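Local structure of 6-phosphogluconate dehydrogenase (Pseudomonas syringae, 5U5G) at residues A179-I191 with F208-L222. The protein probably catalyses the NADP-dependent reduction of (2-oxopropyl)phosphonic acid to the corresponding hydroxypropylphosphonate during fosfomycin biosynthesis. Sequence-based numbering, arbitrary orientation.
Sequences AESINLAGAIEVI and FTSCRGRSAYMDVAL. With 7VD ((2-oxopropyl)phosphonic acid), chain F; 7VD ((2-oxopropyl)phosphonic acid), chain I.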
ATOM      1  N   ALA A 179       5.642  -7.966   0.882  1.00 17.95           N
ATOM      2  CA  ALA A 179       4.442  -7.144   0.695  1.00 17.82           C
ATOM      3  C   ALA A 179       4.685  -6.026  -0.315  1.00 20.46           C
ATOM      4  O   ALA A 179       3.793  -5.690  -1.106  1.00 18.68           O
ATOM      5  CB  ALA A 179       3.982  -6.563   2.034  1.00 18.51           C
ATOM      6  N   GLU A 180       5.886  -5.433  -0.295  1.00 22.38           N
ATOM      7  CA  GLU A 180       6.281  -4.493  -1.343  1.00 20.50           C
ATOM      8  C   GLU A 180       6.093  -5.112  -2.715  1.00 18.42           C
ATOM      9  O   GLU A 180       5.508  -4.502  -3.619  1.00 20.41           O
ATOM     10  CB  GLU A 180       7.754  -4.103  -1.179  1.00 19.50           C
ATOM     11  CG  GLU A 180       8.092  -3.394   0.109  1.00 17.90           C
ATOM     12  CD  GLU A 180       9.548  -2.957   0.164  1.00 20.70           C
ATOM     13  OE1 GLU A 180      10.352  -3.493  -0.623  1.00 17.15           O
ATOM     14  OE2 GLU A 180       9.882  -2.084   1.004  1.00 19.64           O
ATOM     15  N   SER A 181       6.620  -6.326  -2.881  1.00 18.13           N
ATOM     16  CA  SER A 181       6.636  -6.983  -4.180  1.00 18.87           C
ATOM     17  C   SER A 181       5.221  -7.236  -4.676  1.00 18.96           C
ATOM     18  O   SER A 181       4.922  -7.033  -5.860  1.00 17.34           O
ATOM     19  CB  SER A 181       7.424  -8.291  -4.086  1.00 19.13           C
ATOM     20  OG  SER A 181       8.683  -8.081  -3.457  1.00 22.68           O
ATOM     21  N   ILE A 182       4.337  -7.672  -3.780  1.00 15.47           N
ATOM     22  CA  ILE A 182       2.943  -7.894  -4.156  1.00 19.52           C
ATOM     23  C   ILE A 182       2.270  -6.574  -4.512  1.00 18.24           C
ATOM     24  O   ILE A 182       1.546  -6.479  -5.510  1.00 19.45           O
ATOM     25  CB  ILE A 182       2.189  -8.609  -3.022  1.00 17.76           C
ATOM     26  CG1 ILE A 182       2.774 -10.013  -2.811  1.00 16.81           C
ATOM     27  CG2 ILE A 182       0.709  -8.675  -3.375  1.00 15.61           C
ATOM     28  CD1 ILE A 182       2.443 -10.642  -1.426  1.00 19.10           C
ATOM     29  N   ASN A 183       2.478  -5.540  -3.681  1.00 18.61           N
ATOM     30  CA  ASN A 183       1.878  -4.237  -3.946  1.00 18.25           C
ATOM     31  C   ASN A 183       2.366  -3.666  -5.268  1.00 19.13           C
ATOM     32  O   ASN A 183       1.583  -3.078  -6.030  1.00 20.79           O
ATOM     33  CB  ASN A 183       2.206  -3.245  -2.822  1.00 15.78           C
ATOM     34  CG  ASN A 183       1.600  -3.648  -1.482  1.00 20.64           C
ATOM     35  OD1 ASN A 183       0.788  -4.563  -1.411  1.00 19.67           O
ATOM     36  ND2 ASN A 183       1.986  -2.952  -0.424  1.00 17.78           N
ATOM     37  N   LEU A 184       3.673  -3.780  -5.523  1.00 19.89           N
ATOM     38  CA  LEU A 184       4.259  -3.229  -6.738  1.00 17.99           C
ATOM     39  C   LEU A 184       3.711  -3.925  -7.970  1.00 18.03           C
ATOM     40  O   LEU A 184       3.318  -3.268  -8.939  1.00 19.34           O
ATOM     41  CB  LEU A 184       5.784  -3.349  -6.686  1.00 19.24           C
ATOM     42  CG  LEU A 184       6.545  -2.825  -7.922  1.00 20.78           C
ATOM     43  CD1 LEU A 184       6.200  -1.366  -8.211  1.00 18.88           C
ATOM     44  CD2 LEU A 184       8.047  -2.976  -7.734  1.00 18.29           C
ATOM     45  N   ALA A 185       3.683  -5.263  -7.959  1.00 19.22           N
ATOM     46  CA  ALA A 185       3.173  -5.982  -9.123  1.00 19.11           C
ATOM     47  C   ALA A 185       1.694  -5.691  -9.345  1.00 19.75           C
ATOM     48  O   ALA A 185       1.249  -5.551 -10.489  1.00 20.83           O
ATOM     49  CB  ALA A 185       3.404  -7.482  -8.967  1.00 20.74           C
ATOM     50  N   GLY A 186       0.916  -5.599  -8.266  1.00 19.25           N
ATOM     51  CA  GLY A 186      -0.484  -5.228  -8.417  1.00 18.34           C
ATOM     52  C   GLY A 186      -0.646  -3.820  -8.958  1.00 23.09           C
ATOM     53  O   GLY A 186      -1.467  -3.572  -9.849  1.00 21.33           O
ATOM     54  N   ALA A 187       0.141  -2.874  -8.426  1.00 18.84           N
ATOM     55  CA  ALA A 187       0.001  -1.487  -8.858  1.00 17.89           C
ATOM     56  C   ALA A 187       0.347  -1.342 -10.333  1.00 19.18           C
ATOM     57  O   ALA A 187      -0.347  -0.635 -11.071  1.00 19.29           O
ATOM     58  CB  ALA A 187       0.869  -0.565  -7.992  1.00 15.30           C
ATOM     59  N   ILE A 188       1.387  -2.048 -10.796  1.00 19.63           N
ATOM     60  CA  ILE A 188       1.748  -2.010 -12.216  1.00 20.23           C
ATOM     61  C   ILE A 188       0.646  -2.627 -13.078  1.00 21.83           C
ATOM     62  O   ILE A 188       0.353  -2.146 -14.182  1.00 21.31           O
ATOM     63  CB  ILE A 188       3.113  -2.695 -12.441  1.00 19.58           C
ATOM     64  CG1 ILE A 188       4.222  -1.876 -11.785  1.00 18.92           C
ATOM     65  CG2 ILE A 188       3.415  -2.847 -13.937  1.00 21.52           C
ATOM     66  CD1 ILE A 188       5.606  -2.499 -11.908  1.00 22.83           C
ATOM     67  N   GLU A 189       0.004  -3.688 -12.591  1.00 22.09           N
ATOM     68  CA  GLU A 189      -1.103  -4.255 -13.354  1.00 21.96           C
ATOM     69  C   GLU A 189      -2.275  -3.286 -13.427  1.00 21.11           C
ATOM     70  O   GLU A 189      -2.905  -3.140 -14.477  1.00 20.70           O
ATOM     71  CB  GLU A 189      -1.541  -5.583 -12.742  1.00 21.05           C
ATOM     72  CG  GLU A 189      -0.572  -6.709 -13.039  1.00 24.00           C
ATOM     73  CD  GLU A 189      -1.094  -8.053 -12.580  1.00 20.93           C
ATOM     74  OE1 GLU A 189      -2.328  -8.191 -12.431  1.00 23.49           O
ATOM     75  OE2 GLU A 189      -0.278  -8.971 -12.379  1.00 20.81           O
ATOM     76  N   VAL A 190      -2.568  -2.601 -12.325  1.00 19.59           N
ATOM     77  CA  VAL A 190      -3.719  -1.710 -12.301  1.00 20.28           C
ATOM     78  C   VAL A 190      -3.463  -0.472 -13.157  1.00 22.16           C
ATOM     79  O   VAL A 190      -4.328  -0.050 -13.935  1.00 22.03           O
ATOM     80  CB  VAL A 190      -4.058  -1.372 -10.839  1.00 19.86           C
ATOM     81  CG1 VAL A 190      -4.858  -0.101 -10.733  1.00 21.79           C
ATOM     82  CG2 VAL A 190      -4.825  -2.554 -10.229  1.00 18.95           C
ATOM     83  N   ILE A 191      -2.265   0.108 -13.056  1.00 19.68           N
ATOM     84  CA  ILE A 191      -1.909   1.241 -13.909  1.00 21.73           C
ATOM     85  C   ILE A 191      -1.962   0.835 -15.375  1.00 22.45           C
ATOM     86  O   ILE A 191      -2.484   1.574 -16.220  1.00 21.94           O
ATOM     87  CB  ILE A 191      -0.521   1.792 -13.530  1.00 19.22           C
ATOM     88  CG1 ILE A 191      -0.548   2.376 -12.116  1.00 17.83           C
ATOM     89  CG2 ILE A 191      -0.080   2.838 -14.547  1.00 21.28           C
ATOM     90  CD1 ILE A 191       0.819   2.623 -11.537  1.00 20.66           C
ATOM     91  N   PHE A 208      -5.192   6.993  -7.120  1.00 20.64           N
ATOM     92  CA  PHE A 208      -4.439   5.937  -6.459  1.00 19.54           C
ATOM     93  C   PHE A 208      -3.531   6.468  -5.352  1.00 20.52           C
ATOM     94  O   PHE A 208      -2.902   5.668  -4.653  1.00 21.89           O
ATOM     95  CB  PHE A 208      -3.610   5.132  -7.475  1.00 17.89           C
ATOM     96  CG  PHE A 208      -4.418   4.507  -8.592  1.00 20.57           C
ATOM     97  CD1 PHE A 208      -5.807   4.393  -8.508  1.00 21.61           C
ATOM     98  CD2 PHE A 208      -3.775   4.030  -9.739  1.00 19.40           C
ATOM     99  CE1 PHE A 208      -6.544   3.823  -9.543  1.00 18.75           C
ATOM    100  CE2 PHE A 208      -4.498   3.457 -10.780  1.00 22.54           C
ATOM    101  CZ  PHE A 208      -5.887   3.347 -10.683  1.00 21.80           C
ATOM    102  N   THR A 209      -3.433   7.788  -5.179  1.00 23.10           N
ATOM    103  CA  THR A 209      -2.775   8.342  -4.005  1.00 22.84           C
ATOM    104  C   THR A 209      -3.760   8.832  -2.955  1.00 24.66           C
ATOM    105  O   THR A 209      -3.376   8.976  -1.793  1.00 24.62           O
ATOM    106  CB  THR A 209      -1.839   9.510  -4.378  1.00 23.57           C
ATOM    107  OG1 THR A 209      -2.600  10.576  -4.964  1.00 27.28           O
ATOM    108  CG2 THR A 209      -0.756   9.054  -5.337  1.00 22.54           C
ATOM    109  N   SER A 210      -5.016   9.083  -3.321  1.00 24.52           N
ATOM    110  CA  SER A 210      -5.983   9.580  -2.344  1.00 23.80           C
ATOM    111  C   SER A 210      -6.927   8.508  -1.826  1.00 20.98           C
ATOM    112  O   SER A 210      -7.369   8.599  -0.679  1.00 24.72           O
ATOM    113  CB  SER A 210      -6.814  10.722  -2.946  1.00 23.91           C
ATOM    114  OG  SER A 210      -7.515  10.255  -4.076  1.00 25.19           O
ATOM    115  N   CYS A 211      -7.256   7.508  -2.639  1.00 22.76           N
ATOM    116  CA  CYS A 211      -8.172   6.447  -2.255  1.00 20.45           C
ATOM    117  C   CYS A 211      -7.396   5.268  -1.674  1.00 24.53           C
ATOM    118  O   CYS A 211      -6.164   5.236  -1.682  1.00 23.17           O
ATOM    119  CB  CYS A 211      -9.019   6.030  -3.451  1.00 19.60           C
ATOM    120  SG  CYS A 211     -10.098   7.397  -4.027  1.00 20.88           S
ATOM    121  N   ARG A 212      -8.128   4.290  -1.159  1.00 21.19           N
ATOM    122  CA  ARG A 212      -7.483   3.292  -0.311  1.00 22.05           C
ATOM    123  C   ARG A 212      -6.741   2.210  -1.078  1.00 19.27           C
ATOM    124  O   ARG A 212      -6.192   1.301  -0.446  1.00 20.59           O
ATOM    125  CB  ARG A 212      -8.509   2.662   0.613  1.00 19.38           C
ATOM    126  CG  ARG A 212      -8.994   3.622   1.660  1.00 23.96           C
ATOM    127  CD  ARG A 212     -10.134   2.962   2.398  1.00 29.82           C
ATOM    128  NE  ARG A 212      -9.781   2.674   3.758  1.00 28.20           N
ATOM    129  CZ  ARG A 212     -10.423   1.824   4.553  1.00 25.97           C
ATOM    130  NH1 ARG A 212     -11.483   1.133   4.133  1.00 26.35           N
ATOM    131  NH2 ARG A 212      -9.974   1.673   5.784  1.00 23.37           N
ATOM    132  N   GLY A 213      -6.696   2.279  -2.397  1.00 18.49           N
ATOM    133  CA  GLY A 213      -5.697   1.496  -3.096  1.00 20.39           C
ATOM    134  C   GLY A 213      -4.275   1.985  -2.909  1.00 19.35           C
ATOM    135  O   GLY A 213      -3.348   1.370  -3.449  1.00 20.03           O
ATOM    136  N   ARG A 214      -4.079   3.071  -2.163  1.00 18.45           N
ATOM    137  CA  ARG A 214      -2.760   3.675  -2.044  1.00 20.38           C
ATOM    138  C   ARG A 214      -1.807   2.763  -1.269  1.00 20.82           C
ATOM    139  O   ARG A 214      -2.208   2.010  -0.377  1.00 16.67           O
ATOM    140  CB  ARG A 214      -2.854   5.046  -1.363  1.00 20.39           C
ATOM    141  CG  ARG A 214      -3.239   4.979   0.117  1.00 23.39           C
ATOM    142  CD  ARG A 214      -3.717   6.323   0.660  1.00 24.76           C
ATOM    143  NE  ARG A 214      -4.169   6.178   2.042  1.00 33.58           N
ATOM    144  CZ  ARG A 214      -5.437   6.262   2.447  1.00 37.31           C
ATOM    145  NH1 ARG A 214      -6.417   6.534   1.587  1.00 33.98           N
ATOM    146  NH2 ARG A 214      -5.727   6.097   3.732  1.00 41.87           N
ATOM    147  N   SER A 215      -0.528   2.838  -1.635  1.00 19.16           N
ATOM    148  CA  SER A 215       0.544   2.111  -0.964  1.00 20.65           C
ATOM    149  C   SER A 215       1.846   2.825  -1.282  1.00 22.87           C
ATOM    150  O   SER A 215       1.950   3.537  -2.286  1.00 19.58           O
ATOM    151  CB  SER A 215       0.627   0.637  -1.401  1.00 18.69           C
ATOM    152  OG  SER A 215       1.091   0.488  -2.740  1.00 20.05           O
ATOM    153  N   ALA A 216       2.833   2.635  -0.404  1.00 20.63           N
ATOM    154  CA  ALA A 216       4.173   3.140  -0.682  1.00 21.78           C
ATOM    155  C   ALA A 216       4.661   2.708  -2.066  1.00 22.06           C
ATOM    156  O   ALA A 216       5.257   3.509  -2.804  1.00 20.94           O
ATOM    157  CB  ALA A 216       5.142   2.673   0.411  1.00 21.51           C
ATOM    158  N   TYR A 217       4.387   1.460  -2.462  1.00 18.01           N
ATOM    159  CA  TYR A 217       4.890   1.006  -3.755  1.00 18.25           C
ATOM    160  C   TYR A 217       3.975   1.331  -4.926  1.00 20.10           C
ATOM    161  O   TYR A 217       4.445   1.306  -6.072  1.00 19.48           O
ATOM    162  CB  TYR A 217       5.215  -0.495  -3.721  1.00 18.62           C
ATOM    163  CG  TYR A 217       6.701  -0.646  -3.510  1.00 22.76           C
ATOM    164  CD1 TYR A 217       7.260  -0.473  -2.239  1.00 18.49           C
ATOM    165  CD2 TYR A 217       7.567  -0.846  -4.590  1.00 19.89           C
ATOM    166  CE1 TYR A 217       8.643  -0.555  -2.040  1.00 19.68           C
ATOM    167  CE2 TYR A 217       8.951  -0.938  -4.399  1.00 20.37           C
ATOM    168  CZ  TYR A 217       9.483  -0.786  -3.120  1.00 23.53           C
ATOM    169  OH  TYR A 217      10.853  -0.870  -2.920  1.00 20.60           O
ATOM    170  N   MET A 218       2.697   1.637  -4.679  1.00 19.79           N
ATOM    171  CA  MET A 218       1.905   2.313  -5.704  1.00 16.97           C
ATOM    172  C   MET A 218       2.526   3.661  -6.064  1.00 18.10           C
ATOM    173  O   MET A 218       2.616   4.018  -7.246  1.00 18.34           O
ATOM    174  CB  MET A 218       0.460   2.494  -5.227  1.00 17.11           C
ATOM    175  CG  MET A 218      -0.398   3.413  -6.122  1.00 15.40           C
ATOM    176  SD  MET A 218      -0.730   2.859  -7.818  1.00 18.84           S
ATOM    177  CE  MET A 218      -2.004   1.614  -7.521  1.00 15.62           C
ATOM    178  N   ASP A 219       2.974   4.417  -5.051  1.00 20.13           N
ATOM    179  CA  ASP A 219       3.721   5.650  -5.307  1.00 22.05           C
ATOM    180  C   ASP A 219       4.936   5.384  -6.187  1.00 23.47           C
ATOM    181  O   ASP A 219       5.192   6.115  -7.151  1.00 22.46           O
ATOM    182  CB  ASP A 219       4.155   6.299  -3.991  1.00 17.86           C
ATOM    183  CG  ASP A 219       2.980   6.841  -3.185  1.00 27.61           C
ATOM    184  OD1 ASP A 219       1.858   6.956  -3.736  1.00 26.48           O
ATOM    185  OD2 ASP A 219       3.182   7.145  -1.992  1.00 29.26           O
ATOM    186  N   VAL A 220       5.698   4.329  -5.872  1.00 19.90           N
ATOM    187  CA  VAL A 220       6.862   3.985  -6.686  1.00 23.09           C
ATOM    188  C   VAL A 220       6.441   3.740  -8.130  1.00 21.76           C
ATOM    189  O   VAL A 220       7.048   4.265  -9.068  1.00 22.09           O
ATOM    190  CB  VAL A 220       7.591   2.763  -6.098  1.00 23.67           C
ATOM    191  CG1 VAL A 220       8.675   2.290  -7.062  1.00 21.13           C
ATOM    192  CG2 VAL A 220       8.192   3.112  -4.744  1.00 19.60           C
ATOM    193  N   ALA A 221       5.390   2.939  -8.324  1.00 19.28           N
ATOM    194  CA  ALA A 221       4.969   2.570  -9.669  1.00 21.29           C
ATOM    195  C   ALA A 221       4.452   3.782 -10.438  1.00 23.60           C
ATOM    196  O   ALA A 221       4.730   3.931 -11.635  1.00 20.19           O
ATOM    197  CB  ALA A 221       3.901   1.482  -9.593  1.00 18.76           C
ATOM    198  N   LEU A 222       3.706   4.658  -9.755  1.00 21.74           N
ATOM    199  CA  LEU A 222       3.222   5.891 -10.378  1.00 24.39           C
ATOM    200  C   LEU A 222       4.369   6.835 -10.707  1.00 23.90           C
ATOM    201  O   LEU A 222       4.391   7.438 -11.784  1.00 20.97           O
ATOM    202  CB  LEU A 222       2.238   6.600  -9.458  1.00 20.97           C
ATOM    203  CG  LEU A 222       0.879   5.947  -9.250  1.00 22.61           C
ATOM    204  CD1 LEU A 222       0.251   6.591  -8.022  1.00 21.49           C
ATOM    205  CD2 LEU A 222       0.036   6.161 -10.476  1.00 17.13           C
TER
HETATM  206  P1  7VD F 302      12.721  -0.392   0.168  1.00 22.86           P
HETATM  207  C1  7VD F 302      13.715  -1.218  -1.106  1.00 25.91           C
HETATM  208  O2  7VD F 302      12.261  -1.299   1.286  1.00 21.90           O
HETATM  209  O3  7VD F 302      13.432   0.811   0.744  1.00 20.55           O
HETATM  210  O4  7VD F 302      11.546   0.051  -0.669  1.00 26.38           O
HETATM  211  C6  7VD F 302      14.177  -2.619  -0.795  1.00 28.38           C
HETATM  212  O7  7VD F 302      14.496  -2.949   0.347  1.00 26.91           O
HETATM  213  C8  7VD F 302      14.217  -3.566  -1.963  1.00 29.09           C
HETATM  214  P1  7VD I 302     -12.798   1.548   0.476  1.00 21.17           P
HETATM  215  C1  7VD I 302     -14.080   0.251   0.493  1.00 27.95           C
HETATM  216  O2  7VD I 302     -12.380   1.934  -0.935  1.00 21.81           O
HETATM  217  O3  7VD I 302     -11.695   0.872   1.239  1.00 23.66           O
HETATM  218  O4  7VD I 302     -13.243   2.771   1.236  1.00 24.03           O
HETATM  219  C6  7VD I 302     -14.677  -0.267  -0.800  1.00 25.10           C
HETATM  220  O7  7VD I 302     -14.905   0.451  -1.776  1.00 23.23           O
HETATM  221  C8  7VD I 302     -15.009  -1.736  -0.804  1.00 26.83           C
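Helix 216-222 lies across helix 179-191 at a crossing angle of -45°, their axes approaching to 8.2 Å, with L184 opposite Y217 and A187 opposite M218. Small residues allow this spacing: A221 fits as a knob among L184, A187, I188 and I191, its CB 4.0 Å from A187 CB. I191 returns the packing, its side chain set among A221, L222, F208 and M218, with CD1 3.8 Å from L222 CD2. M218 bends at chi2 and chi3 (65° and 77°), a fold that lays its CE 3.6 Å from A187 CB. Further along, V190 CG1 approaches F208 at CE2 and CZ, while I191 CG1 sits at that ring's edge. At the start of helix 216-222, S215 is the N-cap: its OG accepts from M218 N (2.8 Å), while N183 CB packs near that hydroxyl.

The ligand end is built on Y217. E180 CB makes a CH-pi contact over one face of the ring, 4.0 Å from its centroid, and V220 CG2 lies over the opposite face; L184 meets the CD2 side. Held between these, the ring directs its OH to O4 of the phosphonate, donating a hydrogen bond of 2.5 Å. E180 runs extended past the ring, its OE1 in a salt bridge with R239, which also bonds Y217 OH; E180 OE2 lies 2.5 Å from O2 of the same phosphonate. R212 NH1 reaches the phosphonate bound to the second subunit, though that ligand oxygen is less surely placed. Knobs-into-holes packing thus joins the long helix 168-196 to its neighbour in the helical C-terminal domain, as in the beta-hydroxyacid dehydrogenase family, and E180 and Y217, one from each helix, line the phosphonate site of this dimeric reductase.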